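PDB 1LMI: immunogenic protein MPT63/MPB63 from Mycobacterium tuberculosis, which is a major secreted, immunogenic antigen with a beta-sandwich fold, whose biochemical function is not established. Local coordinates for residues 58-63 with 92-97; 24-29 with 125-130. All coordinates share one frame; numbering follows the deposited sequence.

Both contacts belong to one beta-sandwich but lie at different depths. Interaction 2 is the core contact. It joins strand 22-33 of one sheet to strand 125-130 of the other through apolar groups and an indole ring, with no hydrogen bond between the segments. Interaction 1 lies nearer the surface and joins two loops, one following strand 46-56 and the other leading to strand 100-109. Backbone and side-chain hydrogen bonds carry it, and most of its residues are exposed. The two contacts meet where Pro63 CB packs on Trp26 CZ2 at 3.4 Å and Val61 CG1 on Leu24 CD1. Along the chain, interaction 1 is nested within the loop closed by interaction 2.

Interaction 1. Residues 58-63 with 92-97; sequences RGSVTP and GATIPQ
Val61 and Ile95 form a single antiparallel beta bridge, a hydrogen-bonded pair between two loops of the beta-sandwich. Val61 N donates to Ile95 O at 2.9 Å. Ile95 N returns a bond to Val61 O at 2.8 Å. The loops run in opposite directions, and further contacts form at both ends of the bridge.

At one end is Gln97. Its CB lies 3.6 Å from Gly59 O. CG is anti to the backbone N (chi1 -175°), and the side chain stays extended beyond CG (chi2 174°). CG and CD then pass alongside Gly59 N and Arg58 CA. At the tip, OE1 accepts a hydrogen bond from Gly59 N at 2.8 Å. The N-H points almost straight at the oxygen (170°), but the donor is tilted from the amide plane. The side chain thus continues the backbone pairing past the bridge.

On the inner side, Val61 and Ile95 both rest on Ala56 of strand 46-56, which ties the loops to the sandwich. At the other end, a water donates to both Pro63 O and Gly92 O. Pro63 CD also packs against Ala93 O. On the side away from Ala56, Thr62 OG1 and Thr94 OG1 share a short hydrogen bond of 2.5 Å; either hydroxyl could be the donor. Thr62 CG2 lies 3.6 Å from Gly92 O.

Interaction 2. Residues 24-29 with 125-130; sequences LGWKVS and DLLIWE
Val28 CG2 sits over one face of the Trp129 indole. It lies 3.5 Å from the centroid of the six-membered ring and only 4° off the ring normal. This is a CH-pi contact between the two sheets of the beta-sandwich. Val28 CB lies over the same face, 3.7 Å from Trp129 CD2 at the fused bond. Val28 N is over this face too, 3.5 Å from Trp129 NE1, but makes no hydrogen bond to the ring. The Val28 backbone pairs with Gly10 instead.

Trp26 meets another part of the indole. Its carbonyl O lies at the ring edge, in the ring plane, 3.3 Å from Trp129 CZ2 and 3.5 Å from Trp129 NE1. Its CB packs against the same CZ2 at 3.6 Å. In Trp129, chi1 (-60°) places CG beside the backbone N. Chi2 (-101°) then turns a face to Val28 and an edge to Trp26 O.

Leu127 adds a smaller contact. Its CD1 branch meets Trp26 CD1 at 4.0 Å, and the two side chains cross at about a right angle. Beyond CD1 the Trp26 ring turns to Phe68, with which it packs edge-to-face.

The next shell packs around these groups. Leu13 of strand 12-17 touches both Leu127 and Trp129. Met119 lies against Trp26 and Leu127, and Val117 against Val28. Leu126 and Leu127 both face Met119, forming a classic beta bulge in strand 125-130.

The two segments share no hydrogen bond. Their contact rests on the one CH-pi contact of Val28 CG2, the apolar pairs and the Trp26 carbonyl at the indole edge. The buried Trp129 NE1 finds its polar partner outside both segments, in a weak hydrogen bond to Ser11 O.

Interaction 1. Residues 58-63 with 92-97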
loop_
_atom_site.group_PDB
_atom_site.type_symbol
_atom_site.label_atom_id
_atom_site.label_comp_id
_atom_site.label_asym_id
_atom_site.label_seq_id
_atom_site.Cartn_x
_atom_site.Cartn_y
_atom_site.Cartn_z
ATOM N N ARG A 58 8.744 -0.575 -15.989
ATOM C CA ARG A 58 10.049 -0.948 -16.530
ATOM C C ARG A 58 10.591 -2.085 -15.655
ATOM O O ARG A 58 10.667 -1.861 -14.441
ATOM C CB ARG A 58 11.040 0.212 -16.570
ATOM C CG ARG A 58 12.417 -0.217 -17.097
ATOM C CD ARG A 58 13.412 0.946 -17.022
ATOM N NE ARG A 58 14.657 0.640 -17.736
ATOM C CZ ARG A 58 15.879 0.680 -17.228
ATOM N NH1 ARG A 58 16.055 1.029 -15.957
ATOM N NH2 ARG A 58 16.951 0.382 -17.974
ATOM N N GLY A 59 10.923 -3.211 -16.278
ATOM C CA GLY A 59 11.402 -4.372 -15.581
ATOM C C GLY A 59 10.306 -5.205 -14.939
ATOM O O GLY A 59 9.140 -4.795 -14.901
ATOM N N SER A 60 10.714 -6.370 -14.440
ATOM C CA SER A 60 9.884 -7.234 -13.636
ATOM C C SER A 60 9.838 -6.657 -12.215
ATOM O O SER A 60 10.892 -6.276 -11.727
ATOM C CB SER A 60 10.428 -8.664 -13.580
ATOM O OG SER A 60 11.774 -8.662 -13.123
ATOM N N VAL A 61 8.649 -6.590 -11.634
ATOM C CA VAL A 61 8.451 -6.003 -10.311
ATOM C C VAL A 61 7.840 -7.016 -9.363
ATOM O O VAL A 61 6.872 -7.702 -9.693
ATOM C CB VAL A 61 7.521 -4.776 -10.462
ATOM C CG1 VAL A 61 7.164 -4.166 -9.123
ATOM C CG2 VAL A 61 8.181 -3.767 -11.401
ATOM N N THR A 62 8.398 -7.113 -8.162
ATOM C CA THR A 62 7.878 -7.851 -7.043
ATOM C C THR A 62 7.368 -6.837 -6.029
ATOM O O THR A 62 8.137 -6.083 -5.422
ATOM C CB THR A 62 8.937 -8.768 -6.418
ATOM O OG1 THR A 62 9.530 -9.549 -7.472
ATOM C CG2 THR A 62 8.310 -9.740 -5.433
ATOM N N PRO A 63 6.062 -6.706 -5.842
ATOM C CA PRO A 63 5.547 -5.561 -5.079
ATOM C C PRO A 63 5.916 -5.687 -3.596
ATOM O O PRO A 63 5.834 -6.764 -3.009
ATOM C CB PRO A 63 4.046 -5.621 -5.309
ATOM C CG PRO A 63 3.755 -7.034 -5.678
ATOM C CD PRO A 63 4.979 -7.565 -6.372
ATOM N N GLY A 92 1.566 -11.372 -3.838
ATOM C CA GLY A 92 2.932 -10.857 -3.738
ATOM C C GLY A 92 3.803 -11.370 -4.876
ATOM O O GLY A 92 5.021 -11.136 -4.840
ATOM N N ALA A 93 3.214 -12.058 -5.863
ATOM C CA ALA A 93 4.029 -12.621 -6.947
ATOM C C ALA A 93 4.678 -11.579 -7.852
ATOM O O ALA A 93 4.150 -10.481 -8.055
ATOM C CB ALA A 93 3.165 -13.541 -7.812
ATOM N N THR A 94 5.838 -11.939 -8.411
ATOM C CA THR A 94 6.558 -11.094 -9.356
ATOM C C THR A 94 5.778 -10.975 -10.655
ATOM O O THR A 94 5.250 -11.949 -11.190
ATOM C CB THR A 94 7.945 -11.697 -9.670
ATOM O OG1 THR A 94 8.693 -11.744 -8.450
ATOM C CG2 THR A 94 8.777 -10.852 -10.608
ATOM N N ILE A 95 5.711 -9.747 -11.167
ATOM C CA ILE A 95 4.972 -9.569 -12.435
ATOM C C ILE A 95 5.903 -9.004 -13.490
ATOM O O ILE A 95 6.707 -8.109 -13.243
ATOM C CB ILE A 95 3.802 -8.607 -12.253
ATOM C CG1 ILE A 95 4.251 -7.276 -11.682
ATOM C CG2 ILE A 95 2.724 -9.268 -11.399
ATOM C CD1 ILE A 95 3.252 -6.145 -11.914
ATOM N N PRO A 96 5.804 -9.497 -14.721
ATOM C CA PRO A 96 6.650 -9.007 -15.794
ATOM C C PRO A 96 6.267 -7.598 -16.243
ATOM O O PRO A 96 5.132 -7.130 -16.010
ATOM C CB PRO A 96 6.360 -9.976 -16.954
ATOM C CG PRO A 96 5.027 -10.563 -16.642
ATOM C CD PRO A 96 4.845 -10.525 -15.142
ATOM N N GLN A 97 7.217 -6.940 -16.896
ATOM C CA GLN A 97 6.998 -5.615 -17.439
ATOM C C GLN A 97 5.729 -5.570 -18.295
ATOM O O GLN A 97 5.515 -6.473 -19.112
ATOM C CB GLN A 97 8.189 -5.197 -18.323
ATOM C CG GLN A 97 8.081 -3.766 -18.820
ATOM C CD GLN A 97 9.327 -3.326 -19.570
ATOM O OE1 GLN A 97 10.436 -3.508 -19.056
ATOM N NE2 GLN A 97 9.131 -2.770 -20.750
HETATM O O HOH W 1 5.842 -9.448 -2.865
#

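Interaction 2. Residues 24-29 with 125-130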
loop_
_atom_site.group_PDB
_atom_site.type_symbol
_atom_site.label_atom_id
_atom_site.label_comp_id
_atom_site.label_asym_id
_atom_site.label_seq_id
_atom_site.Cartn_x
_atom_site.Cartn_y
_atom_site.Cartn_z
ATOM N N LEU A 24 8.048 1.689 -11.459
ATOM C CA LEU A 24 6.745 1.071 -11.188
ATOM C C LEU A 24 5.739 2.181 -10.895
ATOM O O LEU A 24 6.056 3.324 -10.573
ATOM C CB LEU A 24 6.861 0.015 -10.106
ATOM C CG LEU A 24 7.384 0.408 -8.738
ATOM C CD1 LEU A 24 7.124 -0.715 -7.752
ATOM C CD2 LEU A 24 8.873 0.740 -8.742
ATOM N N GLY A 25 4.481 1.759 -11.077
ATOM C CA GLY A 25 3.363 2.659 -10.765
ATOM C C GLY A 25 2.572 2.023 -9.653
ATOM O O GLY A 25 2.350 0.812 -9.728
ATOM N N TRP A 26 2.171 2.762 -8.643
ATOM C CA TRP A 26 1.247 2.219 -7.673
ATOM C C TRP A 26 0.005 3.136 -7.592
ATOM O O TRP A 26 0.155 4.349 -7.453
ATOM C CB TRP A 26 1.852 2.137 -6.280
ATOM C CG TRP A 26 2.686 0.961 -5.873
ATOM C CD1 TRP A 26 4.056 0.896 -5.827
ATOM C CD2 TRP A 26 2.158 -0.300 -5.440
ATOM N NE1 TRP A 26 4.393 -0.392 -5.376
ATOM C CE2 TRP A 26 3.259 -1.118 -5.144
ATOM C CE3 TRP A 26 0.855 -0.807 -5.287
ATOM C CZ2 TRP A 26 3.116 -2.431 -4.694
ATOM C CZ3 TRP A 26 0.724 -2.114 -4.841
ATOM C CH2 TRP A 26 1.836 -2.899 -4.554
ATOM N N LYS A 27 -1.159 2.498 -7.650
ATOM C CA LYS A 27 -2.427 3.171 -7.394
ATOM C C LYS A 27 -2.949 2.685 -6.034
ATOM O O LYS A 27 -2.949 1.468 -5.803
ATOM C CB LYS A 27 -3.476 2.880 -8.450
ATOM C CG LYS A 27 -4.825 3.586 -8.219
ATOM C CD LYS A 27 -5.831 3.163 -9.297
ATOM C CE LYS A 27 -7.243 3.548 -8.899
ATOM N NZ LYS A 27 -8.213 3.410 -10.024
ATOM N N VAL A 28 -3.391 3.640 -5.227
ATOM C CA VAL A 28 -4.106 3.275 -3.991
ATOM C C VAL A 28 -5.416 4.053 -3.987
ATOM O O VAL A 28 -5.465 5.263 -4.305
ATOM C CB VAL A 28 -3.281 3.541 -2.725
ATOM C CG1 VAL A 28 -4.078 3.214 -1.467
ATOM C CG2 VAL A 28 -2.015 2.693 -2.742
ATOM N N SER A 29 -6.506 3.300 -3.712
ATOM C CA SER A 29 -7.823 3.932 -3.686
ATOM C C SER A 29 -8.732 3.184 -2.721
ATOM O O SER A 29 -8.415 2.099 -2.226
ATOM C CB SER A 29 -8.470 3.944 -5.090
ATOM O OG SER A 29 -8.668 2.608 -5.505
ATOM N N ASP A 125 9.900 7.634 3.682
ATOM C CA ASP A 125 8.625 7.615 2.972
ATOM C C ASP A 125 8.917 7.766 1.464
ATOM O O ASP A 125 9.684 8.658 1.058
ATOM C CB ASP A 125 7.676 8.721 3.371
ATOM C CG ASP A 125 7.019 8.535 4.725
ATOM O OD1 ASP A 125 7.087 7.419 5.271
ATOM O OD2 ASP A 125 6.478 9.542 5.243
ATOM N N LEU A 126 8.345 6.904 0.651
ATOM C CA LEU A 126 8.551 6.921 -0.796
ATOM C C LEU A 126 7.346 7.499 -1.528
ATOM O O LEU A 126 7.513 8.385 -2.376
ATOM C CB LEU A 126 8.816 5.497 -1.309
ATOM C CG LEU A 126 10.134 4.867 -0.846
ATOM C CD1 LEU A 126 10.230 3.455 -1.383
ATOM C CD2 LEU A 126 11.352 5.695 -1.253
ATOM N N LEU A 127 6.162 7.005 -1.210
ATOM C CA LEU A 127 4.925 7.378 -1.915
ATOM C C LEU A 127 3.811 7.606 -0.896
ATOM O O LEU A 127 3.675 6.809 0.047
ATOM C CB LEU A 127 4.467 6.300 -2.880
ATOM C CG LEU A 127 5.388 5.857 -4.004
ATOM C CD1 LEU A 127 4.838 4.655 -4.768
ATOM C CD2 LEU A 127 5.571 7.020 -4.968
ATOM N N ILE A 128 3.038 8.674 -1.094
ATOM C CA ILE A 128 1.951 8.995 -0.179
ATOM C C ILE A 128 0.699 9.345 -0.971
ATOM O O ILE A 128 0.832 10.153 -1.898
ATOM C CB ILE A 128 2.369 10.187 0.709
ATOM C CG1 ILE A 128 3.638 9.855 1.511
ATOM C CG2 ILE A 128 1.177 10.571 1.571
ATOM C CD1 ILE A 128 4.133 11.041 2.312
ATOM N N TRP A 129 -0.439 8.794 -0.625
ATOM C CA TRP A 129 -1.751 9.059 -1.201
ATOM C C TRP A 129 -2.642 9.717 -0.148
ATOM O O TRP A 129 -2.804 9.136 0.924
ATOM C CB TRP A 129 -2.460 7.813 -1.718
ATOM C CG TRP A 129 -1.729 7.071 -2.803
ATOM C CD1 TRP A 129 -2.030 7.164 -4.144
ATOM C CD2 TRP A 129 -0.637 6.167 -2.689
ATOM N NE1 TRP A 129 -1.161 6.358 -4.859
ATOM C CE2 TRP A 129 -0.303 5.737 -3.977
ATOM C CE3 TRP A 129 0.106 5.677 -1.601
ATOM C CZ2 TRP A 129 0.727 4.841 -4.220
ATOM C CZ3 TRP A 129 1.141 4.778 -1.845
ATOM C CH2 TRP A 129 1.443 4.369 -3.154
ATOM N N GLU A 130 -3.152 10.904 -0.452
ATOM C CA GLU A 130 -3.932 11.675 0.514
ATOM C C GLU A 130 -5.251 12.121 -0.082
ATOM O O GLU A 130 -5.463 12.000 -1.292
ATOM C CB GLU A 130 -3.134 12.889 0.979
ATOM C CG GLU A 130 -2.866 13.927 -0.070
ATOM C CD GLU A 130 -1.876 15.015 0.319
ATOM O OE1 GLU A 130 -1.272 14.906 1.403
ATOM O OE2 GLU A 130 -1.726 15.958 -0.493
#